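PDB 2QS8: Xaa-Pro Dipeptidase from Alteromonas macleodii, which probably cleaves dipeptides as a metal-dependent carboxypeptidase of the amidohydrolase superfamily, with methionine bound in its active site. Local coordinates for residues G200-G208 against F294-V305; I246-G256 against L266-T277. All coordinates share one frame; numbering follows the deposited sequence.

Contact 1 of 2, residues G200-G208 against F294-V305; sequences GVLSVAKSG and FPEIVRPKAASV. With MET (methionine), chain D.
The loop that holds the carboxylate of the bound methionine, 200-208, is fastened to the start of helix 299-319 and the residues leading into it. The loop lies between strand 192-196 and helix 215-227 of the TIM barrel. K301 rises from the helix into the loop's curl, and its ammonium group meets four backbone carbonyls. NZ donates to G200 O at 2.8 Å, to S203 O at 2.6 Å and to A205 O at 3.0 Å, with a weak bond to V201 O. In the three stronger bonds the donor is tilted 21 to 28° from the carbonyl plane. A bend at chi3 turns CE and NZ in among these carbonyls, while CD packs against G208 CA, so both ends of the loop close round one side chain.

Apolar groups flank the lysine. V201 has CG1 anti to its own N (chi1 177°), which sets this methyl on A302, 3.6 Å from its CB. Its other methyl, CG2, packs on CB of V305. CG1 of V298 packs against V201 O, and CD2 of L202 approaches the ring of F294 at CE1, 3.6 Å away. At the outer end, CD1 of I297 lies against the backbone between A205 and K206. CG1 of V204 meets CG2 of I297.

Y186 of the second subunit covers A205 and K206 and bonds S207 N. S203 OG turns to H150, another residue of the ligand pocket.

The methionine carboxylate is gripped by two nearly straight bonds, V201 N to MET O (2.9 Å) and L202 N to MET OXT (2.8 Å). K301 touches neither oxygen; its place is consistent with a second-shell role, holding the loop carbonyls. Its buried charge probably polarises the peptides of G200 O and V201 O, whose N-H groups bind the carboxylate.

Contact 2 of 2, residues I246-G256 against L266-T277; sequences IKAGVDSIEHG and LMIENGTYYVPT. With MET (methionine), chain D.
A right-handed beta-alpha-beta unit of the TIM barrel brings strands 252-253 and 273-275 side by side, running into the active site at H255 and T277. Four backbone bonds join these parallel strands: Y273 N to D251 O, I253 N to Y273 O, V275 N to I253 O and H255 N to V275 O.

At the site end, H255 ND1 donates to T277 OG1 at 2.6 Å. The hydroxyl lies within 1° of the ring plane, at the ring edge, while CB of the methionine lies over one face. The E254 carboxylate runs along V275, OE1 against its CB. It reaches on to R111 and to H69, a magnesium ligand.

On the other side of the sheet, with chi1 at 177°, the Y274 ring swings away from its own N and over to the partner strand, where its edge meets I253 O. OH donates to H255 O at 2.8 Å from above the carbonyl plane. A phenylalanine here would probably leave that buried carbonyl without its hydroxyl donor and the backbone just past the corner at E254 less firmly held.

At the far end, CD1 of I246 meets CG of selenomethionine M267 at 3.4 Å, and its CG2 packs on CB of L266. CE of M267 reaches I253. One water bonds I246 O, V250 O and T272 OG1, linking the two segments just ahead of the strands.

With ND1 given to T277, H255 has NE2 turned toward the methionine, 3.9 Å from its CA. The bond to T277 probably helps to fix the imidazole's rotation.

Overall arrangement
Both contacts are largely buried and touch the same methionine, yet they do not meet: their centres are 23 Å apart and their nearest atoms about 6 Å. Contact 2 lies deeper in the chain and is nested within the loop contact 1 closes. It joins neighbouring strands and helices of the barrel, through strand pairing and an apolar helix interface. Contact 1 lies further out, where an irregular loop is held to a helix by one lysine and the apolar side chains round it, and where another subunit adds cover. It grips the ligand carboxylate through backbone N-H groups. Contact 2 offers H255 and T277 side chains to the ligand's carbon atoms; H255 is also near the magnesium.

Contact 1 of 2, residues G200-G208 against F294-V305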
loop_
_atom_site.group_PDB
_atom_site.type_symbol
_atom_site.label_atom_id
_atom_site.label_comp_id
_atom_site.label_asym_id
_atom_site.label_seq_id
_atom_site.Cartn_x
_atom_site.Cartn_y
_atom_site.Cartn_z
ATOM N N GLY A 200 -1.118 -25.855 2.823
ATOM C CA GLY A 200 -1.860 -26.977 2.274
ATOM C C GLY A 200 -0.990 -28.141 1.845
ATOM O O GLY A 200 0.232 -28.085 1.969
ATOM N N VAL A 201 -1.620 -29.186 1.313
ATOM C CA VAL A 201 -0.911 -30.389 0.891
ATOM C C VAL A 201 -0.387 -30.415 -0.549
ATOM O O VAL A 201 0.817 -30.504 -0.774
ATOM C CB VAL A 201 -1.788 -31.650 1.097
ATOM C CG1 VAL A 201 -1.072 -32.889 0.574
ATOM C CG2 VAL A 201 -2.112 -31.816 2.555
ATOM N N LEU A 202 -1.297 -30.357 -1.512
ATOM C CA LEU A 202 -0.924 -30.419 -2.923
ATOM C C LEU A 202 -0.182 -29.205 -3.504
ATOM O O LEU A 202 0.080 -29.151 -4.698
ATOM C CB LEU A 202 -2.171 -30.715 -3.754
ATOM C CG LEU A 202 -2.871 -31.991 -3.291
ATOM C CD1 LEU A 202 -4.160 -32.195 -4.082
ATOM C CD2 LEU A 202 -1.925 -33.163 -3.458
ATOM N N SER A 203 0.154 -28.235 -2.667
ATOM C CA SER A 203 0.878 -27.075 -3.159
ATOM C C SER A 203 2.369 -27.338 -3.018
ATOM O O SER A 203 2.798 -27.999 -2.069
ATOM C CB SER A 203 0.483 -25.822 -2.370
ATOM O OG SER A 203 0.674 -26.004 -0.980
ATOM N N VAL A 204 3.151 -26.851 -3.973
ATOM C CA VAL A 204 4.599 -27.026 -3.931
ATOM C C VAL A 204 5.117 -25.938 -3.003
ATOM O O VAL A 204 5.586 -24.886 -3.449
ATOM C CB VAL A 204 5.222 -26.872 -5.339
ATOM C CG1 VAL A 204 6.730 -27.117 -5.288
ATOM C CG2 VAL A 204 4.567 -27.850 -6.294
ATOM N N ALA A 205 4.991 -26.192 -1.706
ATOM C CA ALA A 205 5.411 -25.249 -0.673
ATOM C C ALA A 205 5.786 -26.021 0.595
ATOM O O ALA A 205 5.304 -27.123 0.819
ATOM C CB ALA A 205 4.276 -24.258 -0.384
ATOM N N LYS A 206 6.635 -25.433 1.425
ATOM C CA LYS A 206 7.081 -26.097 2.642
ATOM C C LYS A 206 5.993 -26.540 3.629
ATOM O O LYS A 206 5.913 -27.714 3.971
ATOM C CB LYS A 206 8.095 -25.213 3.374
ATOM C CG LYS A 206 8.886 -25.934 4.453
ATOM C CD LYS A 206 9.718 -27.058 3.850
ATOM C CE LYS A 206 10.445 -27.857 4.931
ATOM N NZ LYS A 206 11.192 -29.019 4.360
ATOM N N SER A 207 5.160 -25.605 4.079
ATOM C CA SER A 207 4.133 -25.925 5.067
ATOM C C SER A 207 2.838 -26.522 4.539
ATOM O O SER A 207 2.390 -26.217 3.431
ATOM C CB SER A 207 3.794 -24.686 5.903
ATOM O OG SER A 207 2.842 -24.993 6.910
ATOM N N GLY A 208 2.249 -27.379 5.366
ATOM C CA GLY A 208 0.991 -28.005 5.028
ATOM C C GLY A 208 -0.104 -27.594 6.001
ATOM O O GLY A 208 -1.233 -28.070 5.887
ATOM N N PHE A 294 3.779 -37.915 -5.753
ATOM C CA PHE A 294 3.704 -36.507 -5.382
ATOM C C PHE A 294 5.114 -35.902 -5.444
ATOM O O PHE A 294 6.118 -36.619 -5.460
ATOM C CB PHE A 294 3.206 -36.339 -3.935
ATOM C CG PHE A 294 1.768 -36.761 -3.706
ATOM C CD1 PHE A 294 0.719 -36.087 -4.323
ATOM C CD2 PHE A 294 1.468 -37.811 -2.836
ATOM C CE1 PHE A 294 -0.607 -36.450 -4.074
ATOM C CE2 PHE A 294 0.145 -38.183 -2.584
ATOM C CZ PHE A 294 -0.892 -37.504 -3.200
ATOM N N PRO A 295 5.203 -34.568 -5.516
ATOM C CA PRO A 295 6.530 -33.950 -5.551
ATOM C C PRO A 295 7.116 -34.260 -4.169
ATOM O O PRO A 295 6.361 -34.496 -3.221
ATOM C CB PRO A 295 6.213 -32.471 -5.732
ATOM C CG PRO A 295 4.959 -32.509 -6.569
ATOM C CD PRO A 295 4.158 -33.607 -5.913
ATOM N N GLU A 296 8.437 -34.265 -4.046
ATOM C CA GLU A 296 9.063 -34.570 -2.766
ATOM C C GLU A 296 8.653 -33.644 -1.623
ATOM O O GLU A 296 8.568 -34.071 -0.472
ATOM C CB GLU A 296 10.593 -34.561 -2.904
ATOM C CG GLU A 296 11.153 -35.696 -3.754
ATOM C CD GLU A 296 10.560 -37.057 -3.393
ATOM O OE1 GLU A 296 10.627 -37.446 -2.207
ATOM O OE2 GLU A 296 10.028 -37.737 -4.300
ATOM N N ILE A 297 8.397 -32.380 -1.936
ATOM C CA ILE A 297 8.015 -31.410 -0.916
ATOM C C ILE A 297 6.555 -31.606 -0.468
ATOM O O ILE A 297 6.189 -31.247 0.660
ATOM C CB ILE A 297 8.248 -29.960 -1.433
ATOM C CG1 ILE A 297 8.099 -28.960 -0.295
ATOM C CG2 ILE A 297 7.280 -29.637 -2.547
ATOM C CD1 ILE A 297 8.592 -27.573 -0.638
ATOM N N VAL A 298 5.750 -32.202 -1.349
ATOM C CA VAL A 298 4.338 -32.473 -1.087
ATOM C C VAL A 298 4.106 -33.793 -0.327
ATOM O O VAL A 298 3.289 -33.855 0.596
ATOM C CB VAL A 298 3.532 -32.544 -2.414
ATOM C CG1 VAL A 298 2.099 -32.986 -2.138
ATOM C CG2 VAL A 298 3.550 -31.198 -3.113
ATOM N N ARG A 299 4.831 -34.840 -0.720
ATOM C CA ARG A 299 4.691 -36.163 -0.107
ATOM C C ARG A 299 4.548 -36.205 1.423
ATOM O O ARG A 299 3.633 -36.832 1.939
ATOM C CB ARG A 299 5.857 -37.066 -0.535
ATOM C CG ARG A 299 5.673 -38.515 -0.114
ATOM C CD ARG A 299 6.756 -39.423 -0.675
ATOM N NE ARG A 299 6.390 -40.826 -0.526
ATOM C CZ ARG A 299 7.138 -41.846 -0.928
ATOM N NH1 ARG A 299 8.309 -41.632 -1.508
ATOM N NH2 ARG A 299 6.709 -43.085 -0.760
ATOM N N PRO A 300 5.457 -35.551 2.163
ATOM C CA PRO A 300 5.391 -35.540 3.631
ATOM C C PRO A 300 4.060 -35.005 4.162
ATOM O O PRO A 300 3.480 -35.564 5.094
ATOM C CB PRO A 300 6.555 -34.629 4.028
ATOM C CG PRO A 300 7.513 -34.779 2.904
ATOM C CD PRO A 300 6.621 -34.782 1.688
ATOM N N LYS A 301 3.595 -33.912 3.562
ATOM C CA LYS A 301 2.350 -33.263 3.952
ATOM C C LYS A 301 1.141 -34.161 3.718
ATOM O O LYS A 301 0.238 -34.223 4.552
ATOM C CB LYS A 301 2.185 -31.948 3.177
ATOM C CG LYS A 301 3.333 -30.957 3.388
ATOM C CD LYS A 301 3.079 -29.618 2.700
ATOM C CE LYS A 301 2.978 -29.782 1.192
ATOM N NZ LYS A 301 2.628 -28.504 0.509
ATOM N N ALA A 302 1.132 -34.853 2.585
ATOM C CA ALA A 302 0.032 -35.745 2.244
ATOM C C ALA A 302 -0.059 -36.928 3.215
ATOM O O ALA A 302 -1.154 -37.326 3.612
ATOM C CB ALA A 302 0.194 -36.249 0.812
ATOM N N ALA A 303 1.089 -37.482 3.594
ATOM C CA ALA A 303 1.136 -38.612 4.514
ATOM C C ALA A 303 0.650 -38.211 5.906
ATOM O O ALA A 303 0.062 -39.019 6.624
ATOM C CB ALA A 303 2.547 -39.154 4.596
ATOM N N SER A 304 0.896 -36.957 6.276
ATOM C CA SER A 304 0.492 -36.434 7.574
ATOM C C SER A 304 -0.984 -36.024 7.663
ATOM O O SER A 304 -1.726 -36.508 8.522
ATOM C CB SER A 304 1.362 -35.233 7.934
ATOM O OG SER A 304 0.779 -34.483 8.986
ATOM N N VAL A 305 -1.397 -35.130 6.773
ATOM C CA VAL A 305 -2.761 -34.614 6.758
ATOM C C VAL A 305 -3.840 -35.622 6.380
ATOM O O VAL A 305 -4.800 -35.818 7.122
ATOM C CB VAL A 305 -2.878 -33.384 5.810
ATOM C CG1 VAL A 305 -4.325 -32.930 5.705
ATOM C CG2 VAL A 305 -2.018 -32.245 6.328
HETATM N N MET D . -6.625 -29.962 -1.594
HETATM C CA MET D . -6.242 -30.185 -0.169
HETATM C C MET D . -4.797 -29.776 0.103
HETATM O O MET D . -4.483 -29.491 1.276
HETATM C CB MET D . -6.421 -31.659 0.190
HETATM C CG MET D . -6.120 -31.960 1.632
HETATM S SD MET D . -6.552 -33.617 2.032
HETATM C CE MET D . -8.316 -33.498 1.941
HETATM O OXT MET D . -4.001 -29.756 -0.861
#

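Contact 2 of 2, residues I246-G256 against L266-T277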
loop_
_atom_site.group_PDB
_atom_site.type_symbol
_atom_site.label_atom_id
_atom_site.label_comp_id
_atom_site.label_asym_id
_atom_site.label_seq_id
_atom_site.Cartn_x
_atom_site.Cartn_y
_atom_site.Cartn_z
ATOM N N ILE A 246 -12.698 -18.873 11.917
ATOM C CA ILE A 246 -13.955 -19.167 12.591
ATOM C C ILE A 246 -14.386 -17.936 13.375
ATOM O O ILE A 246 -15.537 -17.518 13.301
ATOM C CB ILE A 246 -13.802 -20.359 13.547
ATOM C CG1 ILE A 246 -13.401 -21.598 12.750
ATOM C CG2 ILE A 246 -15.111 -20.619 14.287
ATOM C CD1 ILE A 246 -12.937 -22.757 13.593
ATOM N N LYS A 247 -13.454 -17.353 14.117
ATOM C CA LYS A 247 -13.758 -16.162 14.896
ATOM C C LYS A 247 -14.096 -14.971 14.003
ATOM O O LYS A 247 -14.826 -14.075 14.415
ATOM C CB LYS A 247 -12.581 -15.801 15.805
ATOM C CG LYS A 247 -12.446 -16.715 17.018
ATOM C CD LYS A 247 -11.386 -16.235 18.010
ATOM C CE LYS A 247 -9.977 -16.475 17.518
ATOM N NZ LYS A 247 -8.995 -16.093 18.572
ATOM N N ALA A 248 -13.564 -14.957 12.780
ATOM C CA ALA A 248 -13.828 -13.843 11.869
ATOM C C ALA A 248 -15.249 -13.911 11.320
ATOM O O ALA A 248 -15.802 -12.899 10.882
ATOM C CB ALA A 248 -12.814 -13.832 10.719
ATOM N N GLY A 249 -15.828 -15.110 11.330
ATOM C CA GLY A 249 -17.191 -15.274 10.857
ATOM C C GLY A 249 -17.387 -15.905 9.491
ATOM O O GLY A 249 -18.410 -15.669 8.850
ATOM N N VAL A 250 -16.431 -16.711 9.042
ATOM C CA VAL A 250 -16.564 -17.342 7.738
ATOM C C VAL A 250 -17.715 -18.356 7.782
ATOM O O VAL A 250 -18.129 -18.780 8.856
ATOM C CB VAL A 250 -15.243 -18.021 7.296
ATOM C CG1 VAL A 250 -14.132 -16.996 7.264
ATOM C CG2 VAL A 250 -14.879 -19.151 8.238
ATOM N N ASP A 251 -18.232 -18.725 6.610
ATOM C CA ASP A 251 -19.349 -19.656 6.507
ATOM C C ASP A 251 -18.981 -21.128 6.642
ATOM O O ASP A 251 -19.757 -21.921 7.180
ATOM C CB ASP A 251 -20.081 -19.423 5.186
ATOM C CG ASP A 251 -20.656 -18.028 5.092
ATOM O OD1 ASP A 251 -21.741 -17.791 5.663
ATOM O OD2 ASP A 251 -20.009 -17.157 4.470
ATOM N N SER A 252 -17.800 -21.501 6.168
ATOM C CA SER A 252 -17.398 -22.890 6.256
ATOM C C SER A 252 -15.887 -23.117 6.277
ATOM O O SER A 252 -15.105 -22.324 5.747
ATOM C CB SER A 252 -18.022 -23.682 5.098
ATOM O OG SER A 252 -17.560 -23.217 3.845
ATOM N N ILE A 253 -15.500 -24.209 6.926
ATOM C CA ILE A 253 -14.114 -24.616 7.024
ATOM C C ILE A 253 -13.998 -25.899 6.198
ATOM O O ILE A 253 -14.768 -26.843 6.396
ATOM C CB ILE A 253 -13.716 -24.934 8.482
ATOM C CG1 ILE A 253 -13.775 -23.671 9.352
ATOM C CG2 ILE A 253 -12.339 -25.565 8.505
ATOM C CD1 ILE A 253 -12.891 -22.543 8.868
ATOM N N GLU A 254 -13.054 -25.928 5.266
ATOM C CA GLU A 254 -12.857 -27.112 4.439
ATOM C C GLU A 254 -11.724 -27.944 5.028
ATOM O O GLU A 254 -10.724 -27.392 5.479
ATOM C CB GLU A 254 -12.504 -26.700 3.005
ATOM C CG GLU A 254 -13.307 -25.515 2.457
ATOM C CD GLU A 254 -14.802 -25.793 2.329
ATOM O OE1 GLU A 254 -15.171 -26.776 1.657
ATOM O OE2 GLU A 254 -15.606 -25.017 2.893
ATOM N N HIS A 255 -11.882 -29.268 5.037
ATOM C CA HIS A 255 -10.862 -30.183 5.566
ATOM C C HIS A 255 -10.698 -30.194 7.101
ATOM O O HIS A 255 -10.835 -31.243 7.733
ATOM C CB HIS A 255 -9.502 -29.888 4.918
ATOM C CG HIS A 255 -9.583 -29.543 3.465
ATOM N ND1 HIS A 255 -10.224 -30.341 2.543
ATOM C CD2 HIS A 255 -9.114 -28.480 2.775
ATOM C CE1 HIS A 255 -10.145 -29.784 1.347
ATOM N NE2 HIS A 255 -9.477 -28.653 1.462
ATOM N N GLY A 256 -10.389 -29.031 7.678
ATOM C CA GLY A 256 -10.208 -28.902 9.121
ATOM C C GLY A 256 -9.471 -30.050 9.792
ATOM O O GLY A 256 -9.787 -30.434 10.921
ATOM N N LEU A 266 -15.994 -23.171 18.965
ATOM C CA LEU A 266 -16.104 -21.899 18.267
ATOM C C LEU A 266 -17.014 -22.067 17.057
ATOM O O LEU A 266 -17.869 -21.230 16.803
ATOM C CB LEU A 266 -14.724 -21.408 17.823
ATOM C CG LEU A 266 -13.876 -20.776 18.927
ATOM C CD1 LEU A 266 -12.465 -20.536 18.421
ATOM C CD2 LEU A 266 -14.518 -19.461 19.373
HETATM N N MSE A 267 -16.839 -23.154 16.312
HETATM C CA MSE A 267 -17.672 -23.388 15.140
HETATM C C MSE A 267 -19.137 -23.583 15.497
HETATM O O MSE A 267 -20.025 -23.159 14.758
HETATM C CB MSE A 267 -17.164 -24.597 14.372
HETATM C CG MSE A 267 -15.928 -24.302 13.566
HETATM SE SE MSE A 267 -15.379 -25.930 12.636
HETATM C CE MSE A 267 -16.637 -25.907 11.110
ATOM N N ILE A 268 -19.382 -24.214 16.639
ATOM C CA ILE A 268 -20.742 -24.435 17.095
ATOM C C ILE A 268 -21.365 -23.103 17.505
ATOM O O ILE A 268 -22.510 -22.816 17.173
ATOM C CB ILE A 268 -20.772 -25.398 18.297
ATOM C CG1 ILE A 268 -20.294 -26.780 17.848
ATOM C CG2 ILE A 268 -22.181 -25.486 18.865
ATOM C CD1 ILE A 268 -20.104 -27.758 18.976
ATOM N N GLU A 269 -20.599 -22.291 18.218
ATOM C CA GLU A 269 -21.079 -20.992 18.681
ATOM C C GLU A 269 -21.374 -20.016 17.549
ATOM O O GLU A 269 -22.314 -19.229 17.631
ATOM C CB GLU A 269 -20.048 -20.370 19.614
ATOM C CG GLU A 269 -20.462 -19.053 20.235
ATOM C CD GLU A 269 -19.281 -18.315 20.854
ATOM O OE1 GLU A 269 -18.500 -18.948 21.603
ATOM O OE2 GLU A 269 -19.133 -17.100 20.592
ATOM N N ASN A 270 -20.557 -20.062 16.501
ATOM C CA ASN A 270 -20.713 -19.170 15.358
ATOM C C ASN A 270 -21.564 -19.786 14.246
ATOM O O ASN A 270 -21.873 -19.126 13.262
ATOM C CB ASN A 270 -19.335 -18.789 14.797
ATOM C CG ASN A 270 -18.525 -17.920 15.753
ATOM O OD1 ASN A 270 -18.856 -16.760 15.989
ATOM N ND2 ASN A 270 -17.462 -18.484 16.308
ATOM N N GLY A 271 -21.935 -21.052 14.416
ATOM C CA GLY A 271 -22.735 -21.734 13.411
ATOM C C GLY A 271 -21.992 -21.912 12.098
ATOM O O GLY A 271 -22.558 -21.718 11.025
ATOM N N THR A 272 -20.718 -22.282 12.183
ATOM C CA THR A 272 -19.893 -22.478 10.990
ATOM C C THR A 272 -20.049 -23.901 10.465
ATOM O O THR A 272 -20.112 -24.837 11.250
ATOM C CB THR A 272 -18.405 -22.256 11.305
ATOM O OG1 THR A 272 -18.254 -21.134 12.187
ATOM C CG2 THR A 272 -17.639 -21.995 10.013
ATOM N N TYR A 273 -20.107 -24.066 9.146
ATOM C CA TYR A 273 -20.236 -25.398 8.553
ATOM C C TYR A 273 -18.894 -26.090 8.322
ATOM O O TYR A 273 -17.919 -25.451 7.939
ATOM C CB TYR A 273 -20.994 -25.335 7.223
ATOM C CG TYR A 273 -22.496 -25.477 7.364
ATOM C CD1 TYR A 273 -23.320 -24.352 7.494
ATOM C CD2 TYR A 273 -23.094 -26.740 7.377
ATOM C CE1 TYR A 273 -24.712 -24.485 7.623
ATOM C CE2 TYR A 273 -24.482 -26.888 7.510
ATOM C CZ TYR A 273 -25.288 -25.760 7.627
ATOM O OH TYR A 273 -26.653 -25.923 7.722
ATOM N N TYR A 274 -18.858 -27.401 8.575
ATOM C CA TYR A 274 -17.657 -28.203 8.380
ATOM C C TYR A 274 -17.818 -29.082 7.132
ATOM O O TYR A 274 -18.730 -29.897 7.060
ATOM C CB TYR A 274 -17.390 -29.095 9.602
ATOM C CG TYR A 274 -16.191 -30.026 9.452
ATOM C CD1 TYR A 274 -16.171 -31.275 10.067
ATOM C CD2 TYR A 274 -15.074 -29.646 8.712
ATOM C CE1 TYR A 274 -15.068 -32.122 9.949
ATOM C CE2 TYR A 274 -13.969 -30.482 8.590
ATOM C CZ TYR A 274 -13.974 -31.716 9.211
ATOM O OH TYR A 274 -12.879 -32.543 9.089
ATOM N N VAL A 275 -16.931 -28.897 6.156
ATOM C CA VAL A 275 -16.935 -29.670 4.910
ATOM C C VAL A 275 -15.663 -30.522 4.987
ATOM O O VAL A 275 -14.578 -30.078 4.623
ATOM C CB VAL A 275 -16.865 -28.745 3.692
ATOM C CG1 VAL A 275 -17.042 -29.536 2.426
ATOM C CG2 VAL A 275 -17.910 -27.678 3.803
ATOM N N PRO A 276 -15.795 -31.771 5.450
ATOM C CA PRO A 276 -14.683 -32.707 5.610
ATOM C C PRO A 276 -13.804 -33.133 4.433
ATOM O O PRO A 276 -12.589 -33.161 4.572
ATOM C CB PRO A 276 -15.343 -33.900 6.294
ATOM C CG PRO A 276 -16.706 -33.893 5.710
ATOM C CD PRO A 276 -17.078 -32.434 5.734
ATOM N N THR A 277 -14.394 -33.455 3.292
ATOM C CA THR A 277 -13.623 -33.939 2.146
ATOM C C THR A 277 -12.774 -35.127 2.588
ATOM O O THR A 277 -11.555 -35.165 2.369
ATOM C CB THR A 277 -12.684 -32.858 1.526
ATOM O OG1 THR A 277 -11.579 -32.584 2.410
ATOM C CG2 THR A 277 -13.473 -31.589 1.229
HETATM N N MET D . -6.625 -29.962 -1.594
HETATM C CA MET D . -6.242 -30.185 -0.169
HETATM C C MET D . -4.797 -29.776 0.103
HETATM O O MET D . -4.483 -29.491 1.276
HETATM C CB MET D . -6.421 -31.659 0.190
HETATM C CG MET D . -6.120 -31.960 1.632
HETATM S SD MET D . -6.552 -33.617 2.032
HETATM C CE MET D . -8.316 -33.498 1.941
HETATM O OXT MET D . -4.001 -29.756 -0.861
HETATM O O HOH W 1 -17.646 -18.580 11.567
#